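Hypothetical protein BACOVA_04980 (Bacteroides ovatus, PDB 3UFI) is probably a fimbrillin-like structural subunit of the FimA type, from which the bacterium would assemble pili thought to serve in cell adhesion. Local coordinates at residues E16-N20 with G73-R77; V46-E52 with E95-A100; Y63-Q67 with Y104-T110; D136-A140 with F190-G195; L227-P233 with V253-S258. All blocks are in the same frame, centred on the assembly; numbering follows the deposited sequence.

Interaction 1: residues E16-N20 with G73-R77. With SO4 (sulfate ion), chain D.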
# COMPACT_ATOMS: atom_id res chain seq x y z
N GLU A 16 -18.70 -10.32 -11.23
CA GLU A 16 -17.41 -10.99 -11.27
C GLU A 16 -16.36 -9.94 -11.13
O GLU A 16 -16.35 -8.97 -11.90
CB GLU A 16 -17.24 -11.75 -12.58
CG GLU A 16 -18.22 -12.89 -12.78
CD GLU A 16 -18.00 -13.44 -14.18
OE1 GLU A 16 -17.04 -14.21 -14.36
OE2 GLU A 16 -18.68 -12.95 -15.11
N ILE A 17 -15.46 -10.12 -10.19
CA ILE A 17 -14.48 -9.10 -9.86
C ILE A 17 -13.05 -9.47 -10.25
O ILE A 17 -12.58 -10.59 -10.04
CB ILE A 17 -14.60 -8.78 -8.33
CG1 ILE A 17 -16.04 -8.22 -8.02
CG2 ILE A 17 -13.48 -7.82 -7.86
CD1 ILE A 17 -16.34 -7.88 -6.68
N TYR A 18 -12.38 -8.47 -10.82
CA TYR A 18 -10.99 -8.46 -11.18
C TYR A 18 -10.33 -7.22 -10.61
O TYR A 18 -11.02 -6.24 -10.29
CB TYR A 18 -10.79 -8.48 -12.70
CG TYR A 18 -11.30 -9.69 -13.44
CD1 TYR A 18 -12.59 -9.70 -13.97
CD2 TYR A 18 -10.44 -10.74 -13.77
CE1 TYR A 18 -13.02 -10.74 -14.79
CE2 TYR A 18 -10.86 -11.78 -14.60
CZ TYR A 18 -12.14 -11.75 -15.14
OH TYR A 18 -12.58 -12.75 -15.96
N GLY A 19 -9.00 -7.23 -10.57
CA GLY A 19 -8.24 -6.10 -10.09
C GLY A 19 -6.91 -5.93 -10.79
O GLY A 19 -6.18 -6.90 -11.01
N ASN A 20 -6.61 -4.66 -11.13
CA ASN A 20 -5.31 -4.20 -11.64
C ASN A 20 -4.67 -3.39 -10.55
O ASN A 20 -5.37 -2.78 -9.75
CB ASN A 20 -5.48 -3.30 -12.88
CG ASN A 20 -5.73 -3.98 -14.17
OD1 ASN A 20 -5.06 -4.93 -14.54
ND2 ASN A 20 -6.63 -3.40 -14.96
N GLY A 73 -4.06 -14.58 -10.97
CA GLY A 73 -3.92 -13.38 -11.79
C GLY A 73 -4.60 -12.25 -11.07
O GLY A 73 -4.41 -12.10 -9.88
N GLY A 74 -5.42 -11.49 -11.77
CA GLY A 74 -6.16 -10.43 -11.08
C GLY A 74 -7.61 -10.81 -10.86
O GLY A 74 -8.44 -9.94 -10.65
N SER A 75 -7.92 -12.10 -10.96
CA SER A 75 -9.26 -12.64 -10.80
C SER A 75 -9.56 -12.94 -9.32
O SER A 75 -8.83 -13.69 -8.69
CB SER A 75 -9.40 -13.92 -11.62
OG SER A 75 -10.66 -14.49 -11.31
N PHE A 76 -10.65 -12.37 -8.80
CA PHE A 76 -11.05 -12.53 -7.40
C PHE A 76 -12.31 -13.35 -7.26
O PHE A 76 -13.20 -13.29 -8.11
CB PHE A 76 -11.25 -11.15 -6.74
CG PHE A 76 -9.95 -10.41 -6.50
CD1 PHE A 76 -9.33 -9.71 -7.54
CD2 PHE A 76 -9.35 -10.41 -5.25
CE1 PHE A 76 -8.12 -9.05 -7.33
CE2 PHE A 76 -8.14 -9.74 -5.04
CZ PHE A 76 -7.54 -9.05 -6.08
N ARG A 77 -12.38 -14.13 -6.18
CA ARG A 77 -13.57 -14.93 -5.88
C ARG A 77 -14.01 -14.59 -4.49
O ARG A 77 -13.16 -14.40 -3.63
CB ARG A 77 -13.30 -16.44 -6.03
CG ARG A 77 -13.45 -16.87 -7.48
CD ARG A 77 -13.11 -18.33 -7.72
NE ARG A 77 -14.23 -19.24 -7.44
CZ ARG A 77 -14.37 -19.94 -6.32
NH1 ARG A 77 -13.48 -19.84 -5.34
NH2 ARG A 77 -15.41 -20.76 -6.17
S SO4 D . -18.56 -18.66 -6.07
O1 SO4 D . -17.44 -17.77 -5.76
O2 SO4 D . -19.38 -18.04 -7.13
O3 SO4 D . -18.04 -19.94 -6.56
O4 SO4 D . -19.38 -18.89 -4.87
O HOH W 1 -15.74 -12.47 -8.43
O HOH W 2 -13.33 -13.14 -11.56
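Phe-76 turns the CD1-CE1 edge of its ring to the backbone of Gly-19, whose N lies close to the ring plane 3.8 Å from CE1. A side chain on Gly-19 would press against that edge. On the same face of the sheet, the side chains of Ile-17 and Phe-76 cross obliquely, CG2 to CB 4.2 Å. Tyr-18 and Ser-75 occupy the other face, where CD2 of the tyrosine ring rests 3.7 Å from CA of Ser-75. Water 2 sits above the centre of this ring, hydrogen-bonded to Ile-17 O and Ser-75 OG. The backbones are joined by Phe-76 N to Ile-17 O (2.9 Å) and Gly-19 N to Gly-74 O (2.8 Å). Replacing Phe-76 by alanine would probably leave a gap beside Gly-19 and deprive Trp-38 of its edge-to-face ring partner. Here strand 16-25 lies between strands 75-78 and 150-156, an antiparallel and a parallel neighbour, in a mixed sheet consistent with the transthyretin-like fold expected of the fimbrillin family.

Interaction 2: residues V46-E52 with E95-A100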
# COMPACT_ATOMS: atom_id res chain seq x y z
N VAL A 46 -14.89 -5.20 -0.77
CA VAL A 46 -15.69 -4.56 -1.84
C VAL A 46 -17.00 -3.99 -1.25
O VAL A 46 -17.73 -4.68 -0.54
CB VAL A 46 -15.96 -5.55 -3.02
CG1 VAL A 46 -16.83 -4.90 -4.11
CG2 VAL A 46 -14.63 -6.03 -3.64
N THR A 47 -17.25 -2.71 -1.53
CA THR A 47 -18.42 -1.99 -1.05
C THR A 47 -19.23 -1.42 -2.22
O THR A 47 -18.65 -0.77 -3.10
CB THR A 47 -17.97 -0.88 -0.08
OG1 THR A 47 -17.22 -1.46 0.98
CG2 THR A 47 -19.14 -0.08 0.51
N VAL A 48 -20.55 -1.60 -2.18
CA VAL A 48 -21.50 -0.99 -3.12
C VAL A 48 -21.81 0.38 -2.52
O VAL A 48 -22.46 0.47 -1.47
CB VAL A 48 -22.75 -1.84 -3.39
CG1 VAL A 48 -23.72 -1.09 -4.30
CG2 VAL A 48 -22.35 -3.18 -4.01
N GLU A 49 -21.22 1.42 -3.11
CA GLU A 49 -21.29 2.81 -2.65
C GLU A 49 -22.63 3.43 -3.01
O GLU A 49 -23.33 3.93 -2.13
CB GLU A 49 -20.12 3.63 -3.24
CG GLU A 49 -20.28 5.14 -3.07
CD GLU A 49 -19.12 6.01 -3.49
OE1 GLU A 49 -17.97 5.70 -3.11
OE2 GLU A 49 -19.37 7.06 -4.13
N ALA A 50 -22.97 3.41 -4.29
CA ALA A 50 -24.17 4.01 -4.84
C ALA A 50 -24.83 3.12 -5.87
O ALA A 50 -24.16 2.41 -6.61
CB ALA A 50 -23.84 5.36 -5.48
N ASP A 51 -26.17 3.16 -5.85
CA ASP A 51 -27.13 2.55 -6.74
C ASP A 51 -27.82 3.75 -7.38
O ASP A 51 -28.53 4.48 -6.68
CB ASP A 51 -28.09 1.64 -5.93
CG ASP A 51 -29.20 0.92 -6.69
OD1 ASP A 51 -29.56 1.37 -7.80
OD2 ASP A 51 -29.71 -0.11 -6.17
N GLU A 52 -27.52 4.02 -8.66
CA GLU A 52 -28.04 5.20 -9.36
C GLU A 52 -29.56 5.15 -9.60
O GLU A 52 -30.17 6.21 -9.73
CB GLU A 52 -27.28 5.42 -10.68
CG GLU A 52 -26.12 6.40 -10.58
CD GLU A 52 -24.96 6.01 -9.68
OE1 GLU A 52 -24.23 5.05 -10.03
OE2 GLU A 52 -24.75 6.69 -8.65
N GLU A 95 -26.83 1.71 -13.19
CA GLU A 95 -25.40 1.79 -12.89
C GLU A 95 -25.17 1.84 -11.39
O GLU A 95 -26.04 2.28 -10.64
CB GLU A 95 -24.76 3.02 -13.54
CG GLU A 95 -24.86 3.01 -15.05
CD GLU A 95 -24.02 4.04 -15.78
OE1 GLU A 95 -23.76 5.12 -15.20
OE2 GLU A 95 -23.62 3.76 -16.93
N PHE A 96 -23.99 1.39 -10.97
CA PHE A 96 -23.56 1.38 -9.57
C PHE A 96 -22.16 1.91 -9.47
O PHE A 96 -21.40 1.84 -10.43
CB PHE A 96 -23.61 -0.04 -8.99
CG PHE A 96 -24.98 -0.69 -9.01
CD1 PHE A 96 -25.46 -1.31 -10.16
CD2 PHE A 96 -25.76 -0.72 -7.86
CE1 PHE A 96 -26.72 -1.90 -10.17
CE2 PHE A 96 -27.01 -1.34 -7.86
CZ PHE A 96 -27.48 -1.92 -9.01
N THR A 97 -21.84 2.44 -8.30
CA THR A 97 -20.50 2.86 -7.93
C THR A 97 -20.04 1.88 -6.86
O THR A 97 -20.75 1.64 -5.89
CB THR A 97 -20.42 4.31 -7.47
OG1 THR A 97 -20.87 5.15 -8.53
CG2 THR A 97 -19.00 4.70 -7.05
N LEU A 98 -18.86 1.30 -7.07
CA LEU A 98 -18.27 0.35 -6.11
C LEU A 98 -16.89 0.78 -5.74
O LEU A 98 -16.17 1.29 -6.59
CB LEU A 98 -18.20 -1.08 -6.72
CG LEU A 98 -19.40 -2.02 -6.53
CD1 LEU A 98 -20.64 -1.53 -7.32
CD2 LEU A 98 -19.05 -3.42 -6.98
N ASN A 99 -16.51 0.57 -4.49
CA ASN A 99 -15.18 0.88 -3.95
C ASN A 99 -14.52 -0.39 -3.52
O ASN A 99 -15.22 -1.32 -3.13
CB ASN A 99 -15.24 1.81 -2.71
CG ASN A 99 -15.93 3.12 -2.91
OD1 ASN A 99 -15.71 3.84 -3.88
ND2 ASN A 99 -16.76 3.48 -1.94
N ALA A 100 -13.20 -0.46 -3.54
CA ALA A 100 -12.51 -1.64 -3.05
C ALA A 100 -11.20 -1.23 -2.43
O ALA A 100 -10.67 -0.17 -2.75
CB ALA A 100 -12.31 -2.65 -4.18
O HOH W 3 -28.78 1.10 -10.32
O HOH W 4 -21.85 5.03 -11.77
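From Val-46 opposite Ala-100 to Asp-51 opposite Phe-96, the two strands run antiparallel, the axes of these short segments at 149°, and a classic beta bulge shifts the register where Glu-49 and Ala-50 both face Thr-97. At the bulge Thr-97 O accepts two backbone N-H groups from the same face of its carbonyl plane, Glu-49 N at 2.8 Å and Ala-50 N at 3.3 Å. Val-46, Val-48, Leu-98 and Ala-100 make an apolar patch on one face, and Phe-153 of strand 150-156 packs on Val-46, Leu-98 and Ala-100. Val-48 and Leu-98 lie side by side, CG2 to CG 4.0 Å, while Val-46 reaches CD2 of Leu-98 with CG1 at 3.9 Å. Glu-49, its CG anti to the backbone N (chi1 167°), extends alongside Thr-97 to Asn-99. In one of the two modelled conformers of Asn-99, ND2 gives a bond of 2.8 Å to the anti lone pair of Glu-49 OE1, and Asn-99 OD1 accepts from Gln-141. An alanine in place of Glu-49 would probably cost Asn-99 ND2 this acceptor and take the carboxylate from beside CG2 of Thr-97. At the far end CG of Asp-51 is 3.4 Å from CE2 of Phe-96, and Asp-51 OD1 accepts from Asn-54 N. Water 3, poised over the rim of the Phe-96 ring, donates to Asp-51 OD1 and Glu-95 O.

Interaction 3: residues Y63-Q67 with Y104-T110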
# COMPACT_ATOMS: atom_id res chain seq x y z
N TYR A 63 -24.05 -4.91 1.05
CA TYR A 63 -22.80 -5.13 0.37
C TYR A 63 -21.77 -4.06 0.73
O TYR A 63 -21.43 -3.17 -0.06
CB TYR A 63 -23.04 -5.25 -1.13
CG TYR A 63 -24.05 -6.33 -1.49
CD1 TYR A 63 -23.95 -7.61 -0.95
CD2 TYR A 63 -25.06 -6.09 -2.42
CE1 TYR A 63 -24.84 -8.63 -1.33
CE2 TYR A 63 -25.95 -7.09 -2.81
CZ TYR A 63 -25.83 -8.36 -2.26
OH TYR A 63 -26.69 -9.37 -2.64
N ILE A 64 -21.30 -4.18 1.97
CA ILE A 64 -20.29 -3.31 2.56
C ILE A 64 -19.12 -4.19 3.02
O ILE A 64 -19.36 -5.16 3.73
CB ILE A 64 -20.90 -2.49 3.73
CG1 ILE A 64 -22.08 -1.61 3.25
CG2 ILE A 64 -19.83 -1.67 4.46
CD1 ILE A 64 -22.97 -1.08 4.41
N ASN A 65 -17.87 -3.86 2.62
CA ASN A 65 -16.68 -4.58 3.07
C ASN A 65 -16.84 -6.12 2.90
O ASN A 65 -16.61 -6.89 3.83
CB ASN A 65 -16.40 -4.23 4.56
CG ASN A 65 -15.04 -4.59 5.05
OD1 ASN A 65 -14.04 -4.33 4.39
ND2 ASN A 65 -14.96 -5.16 6.25
N ILE A 66 -17.23 -6.55 1.71
CA ILE A 66 -17.39 -7.97 1.40
C ILE A 66 -16.02 -8.49 1.03
O ILE A 66 -15.40 -7.92 0.15
CB ILE A 66 -18.47 -8.21 0.30
CG1 ILE A 66 -19.84 -7.58 0.67
CG2 ILE A 66 -18.59 -9.71 -0.06
CD1 ILE A 66 -20.52 -8.04 2.04
N GLN A 67 -15.55 -9.55 1.69
CA GLN A 67 -14.22 -10.09 1.42
C GLN A 67 -14.20 -10.95 0.15
O GLN A 67 -15.03 -11.83 -0.01
CB GLN A 67 -13.70 -10.90 2.61
CG GLN A 67 -12.19 -11.21 2.46
CD GLN A 67 -11.64 -12.12 3.52
OE1 GLN A 67 -10.44 -12.31 3.61
NE2 GLN A 67 -12.48 -12.71 4.34
N TYR A 104 -7.70 -6.56 3.05
CA TYR A 104 -8.96 -6.71 3.76
C TYR A 104 -8.78 -6.84 5.27
O TYR A 104 -7.88 -7.53 5.75
CB TYR A 104 -9.69 -7.99 3.30
CG TYR A 104 -11.07 -8.12 3.91
CD1 TYR A 104 -12.16 -7.45 3.36
CD2 TYR A 104 -11.29 -8.89 5.05
CE1 TYR A 104 -13.43 -7.55 3.91
CE2 TYR A 104 -12.56 -8.99 5.63
CZ TYR A 104 -13.63 -8.34 5.03
OH TYR A 104 -14.90 -8.38 5.53
N GLN A 105 -9.71 -6.26 6.02
CA GLN A 105 -9.86 -6.51 7.44
C GLN A 105 -11.32 -6.30 7.79
O GLN A 105 -12.07 -5.68 7.04
CB GLN A 105 -8.91 -5.67 8.31
CG GLN A 105 -9.24 -4.19 8.40
CD GLN A 105 -8.41 -3.57 9.49
OE1 GLN A 105 -8.88 -3.31 10.60
NE2 GLN A 105 -7.16 -3.33 9.19
N GLY A 106 -11.73 -6.83 8.93
CA GLY A 106 -13.08 -6.60 9.39
C GLY A 106 -14.06 -7.68 9.07
O GLY A 106 -13.68 -8.83 8.82
N ALA A 107 -15.34 -7.31 9.12
CA ALA A 107 -16.46 -8.22 8.96
C ALA A 107 -17.32 -7.81 7.75
O ALA A 107 -17.28 -6.65 7.33
CB ALA A 107 -17.28 -8.23 10.24
N ASN A 108 -18.04 -8.77 7.15
CA ASN A 108 -18.90 -8.46 6.00
C ASN A 108 -20.11 -7.66 6.47
O ASN A 108 -20.68 -7.96 7.52
CB ASN A 108 -19.39 -9.75 5.31
CG ASN A 108 -18.42 -10.41 4.38
OD1 ASN A 108 -17.34 -9.90 4.07
ND2 ASN A 108 -18.83 -11.55 3.85
N GLY A 109 -20.48 -6.64 5.69
CA GLY A 109 -21.64 -5.81 5.99
C GLY A 109 -21.35 -4.59 6.84
O GLY A 109 -22.26 -3.81 7.11
N THR A 110 -20.09 -4.43 7.27
CA THR A 110 -19.66 -3.31 8.12
C THR A 110 -18.31 -2.77 7.70
O THR A 110 -17.39 -3.56 7.49
CB THR A 110 -19.51 -3.72 9.61
OG1 THR A 110 -20.43 -4.71 9.97
CG2 THR A 110 -19.59 -2.53 10.55
O HOH W 5 -16.86 -12.76 1.99
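Gln-67 lies across one face of the Tyr-104 ring, its CB over the ring centre at 3.5 Å in a CH-pi contact. With CG anti to the backbone N (chi1 -167°) and the chain extended beyond, the whole side chain runs flat over the aromatic surface. Its amide stacks on the CD2 side, 7° from parallel to the ring, while OE1 bonds onward to Arg-43. Tyr-104 is held from its edge too, for OH donates to Asn-65 O at 2.8 Å. The Asn-65 side chain points into the curve of the 104-110 loop. There ND2 gives one hydrogen to Gln-105 O, within the amide plane at 3.0 Å, and also bonds to Ala-107 O, which it approaches from above the carbonyl plane. Asn-65 OD1 accepts from Tyr-101 OH, so both ends of this buried amide have partners. Gly-106 passes so near ND2 that a side chain there would clash with it. Asn-108 returns the grip: its OD1 takes the N-H of Gln-67 at 3.0 Å, and water 5 bridges its ND2 to Gln-67 O. Gly-109 N adds a backbone bond of 2.7 Å to Ile-64 O. Two motifs thus meet, a G1 beta bulge of Asn-65 and Ile-66 opposite Val-46, and a type II turn from Ala-107 to Thr-110 with Gly-109 at its third position.

Interaction 4: residues D136-A140 with F190-G195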
# COMPACT_ATOMS: atom_id res chain seq x y z
N ASP A 136 0.64 -1.93 2.89
CA ASP A 136 0.60 -1.41 1.52
C ASP A 136 -0.84 -1.25 1.07
O ASP A 136 -1.33 -2.02 0.25
CB ASP A 136 1.39 -2.34 0.58
CG ASP A 136 1.70 -1.78 -0.80
OD1 ASP A 136 1.46 -0.55 -1.03
OD2 ASP A 136 2.23 -2.54 -1.63
N PHE A 137 -1.52 -0.23 1.62
CA PHE A 137 -2.93 0.05 1.38
C PHE A 137 -3.20 0.50 -0.04
O PHE A 137 -2.54 1.41 -0.56
CB PHE A 137 -3.46 1.07 2.38
CG PHE A 137 -3.44 0.58 3.81
CD1 PHE A 137 -4.42 -0.30 4.28
CD2 PHE A 137 -2.50 1.06 4.72
CE1 PHE A 137 -4.42 -0.72 5.61
CE2 PHE A 137 -2.51 0.65 6.05
CZ PHE A 137 -3.47 -0.25 6.48
N LEU A 138 -4.16 -0.20 -0.67
CA LEU A 138 -4.60 0.04 -2.05
C LEU A 138 -6.03 0.47 -2.04
O LEU A 138 -6.78 0.02 -1.18
CB LEU A 138 -4.45 -1.22 -2.94
CG LEU A 138 -3.15 -2.02 -2.90
CD1 LEU A 138 -3.21 -3.18 -3.87
CD2 LEU A 138 -1.97 -1.16 -3.27
N PHE A 139 -6.43 1.33 -2.98
CA PHE A 139 -7.83 1.73 -3.09
C PHE A 139 -8.24 1.78 -4.54
O PHE A 139 -7.43 2.14 -5.40
CB PHE A 139 -8.06 3.10 -2.42
CG PHE A 139 -9.45 3.67 -2.62
CD1 PHE A 139 -10.51 3.29 -1.79
CD2 PHE A 139 -9.71 4.58 -3.65
CE1 PHE A 139 -11.79 3.82 -1.98
CE2 PHE A 139 -10.99 5.11 -3.84
CZ PHE A 139 -12.02 4.73 -3.00
N ALA A 140 -9.52 1.47 -4.82
CA ALA A 140 -10.08 1.58 -6.17
C ALA A 140 -11.52 2.02 -6.09
O ALA A 140 -12.20 1.74 -5.12
CB ALA A 140 -9.99 0.24 -6.90
N PHE A 190 -5.91 5.10 7.14
CA PHE A 190 -6.34 4.85 5.78
C PHE A 190 -7.86 4.78 5.78
O PHE A 190 -8.45 4.04 6.57
CB PHE A 190 -5.71 3.57 5.21
CG PHE A 190 -6.31 3.10 3.90
CD1 PHE A 190 -6.10 3.81 2.72
CD2 PHE A 190 -7.01 1.90 3.83
CE1 PHE A 190 -6.60 3.35 1.50
CE2 PHE A 190 -7.52 1.44 2.61
CZ PHE A 190 -7.29 2.16 1.45
N ASN A 191 -8.48 5.57 4.92
CA ASN A 191 -9.93 5.64 4.81
C ASN A 191 -10.36 4.76 3.62
O ASN A 191 -10.00 5.05 2.49
CB ASN A 191 -10.33 7.11 4.65
CG ASN A 191 -11.81 7.35 4.73
OD1 ASN A 191 -12.62 6.61 4.20
ND2 ASN A 191 -12.19 8.44 5.36
N VAL A 192 -11.12 3.67 3.88
CA VAL A 192 -11.50 2.72 2.81
C VAL A 192 -12.66 3.27 1.94
O VAL A 192 -12.95 2.71 0.88
CB VAL A 192 -11.85 1.29 3.35
CG1 VAL A 192 -10.74 0.77 4.26
CG2 VAL A 192 -13.21 1.26 4.04
N THR A 193 -13.31 4.32 2.39
CA THR A 193 -14.41 4.96 1.67
C THR A 193 -13.87 5.93 0.63
O THR A 193 -14.41 6.00 -0.46
CB THR A 193 -15.33 5.65 2.70
OG1 THR A 193 -15.89 4.62 3.51
CG2 THR A 193 -16.46 6.46 2.06
N THR A 194 -12.82 6.71 0.97
CA THR A 194 -12.25 7.73 0.09
C THR A 194 -10.88 7.34 -0.47
O THR A 194 -10.41 7.96 -1.42
CB THR A 194 -12.15 9.06 0.85
OG1 THR A 194 -11.18 8.94 1.88
CG2 THR A 194 -13.47 9.52 1.43
N GLY A 195 -10.22 6.37 0.16
CA GLY A 195 -8.88 5.99 -0.26
C GLY A 195 -7.80 6.91 0.28
O GLY A 195 -6.63 6.70 -0.02
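Phe-137 holds its CG beside the backbone N (chi1 -64°) whereas Phe-190 sets CG anti to its own (chi1 169°), and these two different settings turn the rings to one another, with planes 22° apart. The contact packs strand 138-146 of the large mixed sheet against the small three-stranded antiparallel sheet that contains strand 189-191, bringing together two sheets of the fimbrillin fold. The rings are strongly offset, with centroids 4.8 Å apart, and CH-pi contacts from the CB atoms join the pair. CB of Phe-137 stands over the centre of the Phe-190 ring at 3.7 Å, and in return CB of Phe-190 lies over the Phe-137 face at 4.1 Å from its centroid. CZ of Phe-190 comes 3.4 Å from Leu-138 O, and CB of Phe-139 lies at the ring's edge, 4.1 Å from CZ. Phe-139 lies over the turn that follows strand 189-191. One face of its ring is covered by Gly-195, whose CA approaches CG to 3.4 Å, and by the carbonyl group of Thr-194. Any side chain on Gly-195 would run into this ring. Asn-191 OD1 accepts Thr-193 N in its carbonyl plane, an Asx turn, and also Thr-194 N from above that plane, extending it to an Asx motif. The turn presents Val-192 O to the edge of the Phe-139 ring, in plane and 3.3 Å from CE1.

Interaction 5: residues L227-P233 with V253-S258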
# COMPACT_ATOMS: atom_id res chain seq x y z
N LEU A 227 5.33 4.25 4.45
CA LEU A 227 4.86 5.17 5.48
C LEU A 227 3.55 5.78 5.10
O LEU A 227 3.21 5.77 3.93
CB LEU A 227 5.87 6.35 5.62
CG LEU A 227 7.24 6.12 6.21
CD1 LEU A 227 8.06 7.37 6.11
CD2 LEU A 227 7.15 5.73 7.69
N PHE A 228 2.90 6.46 6.05
CA PHE A 228 1.73 7.25 5.72
C PHE A 228 2.20 8.53 5.03
O PHE A 228 3.22 9.10 5.44
CB PHE A 228 0.86 7.55 6.95
CG PHE A 228 0.03 6.37 7.37
CD1 PHE A 228 -1.15 6.05 6.71
CD2 PHE A 228 0.41 5.58 8.46
CE1 PHE A 228 -1.90 4.93 7.08
CE2 PHE A 228 -0.36 4.48 8.85
CZ PHE A 228 -1.51 4.16 8.16
N PRO A 229 1.50 8.96 3.96
CA PRO A 229 1.89 10.21 3.28
C PRO A 229 1.98 11.37 4.27
O PRO A 229 1.13 11.51 5.15
CB PRO A 229 0.76 10.41 2.25
CG PRO A 229 0.30 9.02 1.96
CD PRO A 229 0.31 8.36 3.32
N GLN A 230 3.01 12.21 4.12
CA GLN A 230 3.29 13.31 5.04
C GLN A 230 4.34 14.26 4.50
O GLN A 230 5.22 13.87 3.75
CB GLN A 230 3.83 12.74 6.40
CG GLN A 230 5.19 11.99 6.28
CD GLN A 230 5.54 11.23 7.52
OE1 GLN A 230 6.25 11.74 8.38
NE2 GLN A 230 5.02 10.02 7.68
N ASP A 231 4.30 15.49 4.99
CA ASP A 231 5.36 16.44 4.69
C ASP A 231 6.43 16.18 5.76
O ASP A 231 6.14 16.29 6.96
CB ASP A 231 4.85 17.89 4.69
CG ASP A 231 5.78 18.90 4.05
OD1 ASP A 231 6.77 18.48 3.42
OD2 ASP A 231 5.49 20.10 4.14
N MSE A 232 7.61 15.71 5.35
CA MSE A 232 8.67 15.40 6.33
C MSE A 232 9.00 16.63 7.19
O MSE A 232 8.97 17.74 6.64
CB MSE A 232 9.94 14.90 5.65
CG MSE A 232 9.85 13.49 5.12
SE MSE A 232 11.30 13.15 3.85
CE MSE A 232 12.70 12.64 5.12
N PRO A 233 9.30 16.49 8.51
CA PRO A 233 9.71 17.68 9.30
C PRO A 233 11.09 18.14 8.83
O PRO A 233 11.75 17.39 8.12
CB PRO A 233 9.73 17.15 10.74
CG PRO A 233 10.14 15.72 10.58
CD PRO A 233 9.40 15.26 9.33
N VAL A 253 15.01 16.84 3.30
CA VAL A 253 13.59 16.50 3.47
C VAL A 253 12.71 16.98 2.32
O VAL A 253 13.05 17.93 1.60
CB VAL A 253 13.04 16.99 4.85
CG1 VAL A 253 13.88 16.45 5.99
CG2 VAL A 253 12.92 18.51 4.91
N GLN A 254 11.55 16.33 2.17
CA GLN A 254 10.56 16.68 1.15
C GLN A 254 9.19 16.19 1.56
O GLN A 254 9.06 15.45 2.53
CB GLN A 254 10.96 16.11 -0.23
CG GLN A 254 10.99 14.58 -0.28
CD GLN A 254 11.72 14.05 -1.48
OE1 GLN A 254 11.49 14.48 -2.61
NE2 GLN A 254 12.60 13.08 -1.25
N ASN A 255 8.19 16.58 0.79
CA ASN A 255 6.82 16.14 0.96
C ASN A 255 6.66 14.72 0.33
O ASN A 255 7.01 14.51 -0.82
CB ASN A 255 5.89 17.17 0.30
CG ASN A 255 4.43 16.86 0.47
OD1 ASN A 255 3.99 16.40 1.52
ND2 ASN A 255 3.64 17.11 -0.55
N LEU A 256 6.16 13.75 1.11
CA LEU A 256 5.97 12.37 0.67
C LEU A 256 4.51 12.13 0.35
O LEU A 256 3.67 12.06 1.25
CB LEU A 256 6.48 11.37 1.72
CG LEU A 256 7.89 11.63 2.32
CD1 LEU A 256 8.15 10.69 3.46
CD2 LEU A 256 9.00 11.52 1.26
N GLU A 257 4.19 12.13 -0.96
CA GLU A 257 2.81 11.99 -1.44
C GLU A 257 2.43 10.55 -1.74
O GLU A 257 3.29 9.71 -1.98
CB GLU A 257 2.59 12.83 -2.69
CG GLU A 257 2.88 14.30 -2.46
CD GLU A 257 2.48 15.14 -3.65
OE1 GLU A 257 3.17 15.07 -4.69
OE2 GLU A 257 1.44 15.83 -3.56
N SER A 258 1.11 10.29 -1.71
CA SER A 258 0.46 9.01 -2.05
C SER A 258 0.91 8.52 -3.41
O SER A 258 0.93 9.30 -4.38
CB SER A 258 -1.05 9.21 -2.12
OG SER A 258 -1.72 8.62 -1.02
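Met-232, present as selenomethionine, fills the hollow between Val-253 and Leu-256 and roofs the backbone of Gln-254 between them. Its CB meets CB of Val-253 at 3.8 Å, and its CG meets CD1 of Leu-256 at 3.7 Å. SE, close to the Gln-254 backbone, lies 3.8 Å from CD2 of Leu-256; the bend at chi3 (85°) turns CE toward CG1 of Val-253. Leu-256 forms one wall of that hollow: besides meeting Met-232, its CD1 touches CD1 of Leu-227 and its CB covers Gln-230 O. At one end Pro-233 O is set into the forked methyls of Val-253, 3.2 Å from CG1. At the other end the Pro-229 ring is wedged against Ser-258, its CG 3.6 Å from OG, while OG itself is hydrogen-bonded to the backbone O of the dimethylated lysine at position 158. Asp-231 and Asn-255 cross at about a right angle on the opposite face from Leu-256, OD1 of the aspartate riding 3.4 Å from CA of the asparagine. Gln-230 turns its amide back to its own segment, NE2 donating to Phe-228 O and to Gln-185 O. Three backbone bonds seam the segments: a pair between Gln-230 and Leu-256, and Met-232 N to Gln-254 O at 3.2 Å. This is a minimal two-stranded antiparallel sheet of strands 230-231 and 255-256, closing the base of an excursion that contains strands 237-242 and 245-250.

From the N terminus, the chain opens interactions 1, 2 and 3 in turn with 16-20, 46-52 and 63-67, then closes them in the same order with 73-77, 95-100 and 104-110. All three therefore cross one another and reach one mixed sheet, interaction 3 joining the loop 104-110 to the start of strand 66-72. Interactions 1 and 2 touch through Ile-17 and Val-46, while backbone bonds from Val-46 and Val-48 tie interaction 2 to 3. Interaction 4 follows in series: 136-140 adds strand 138-146 beside 95-102, and 190-195 brings in the three-stranded sheet. Interaction 5 closes last, its centre about 31 Å from that of interaction 1, with Phe-228 packing on Phe-137 and Phe-190 of interaction 4.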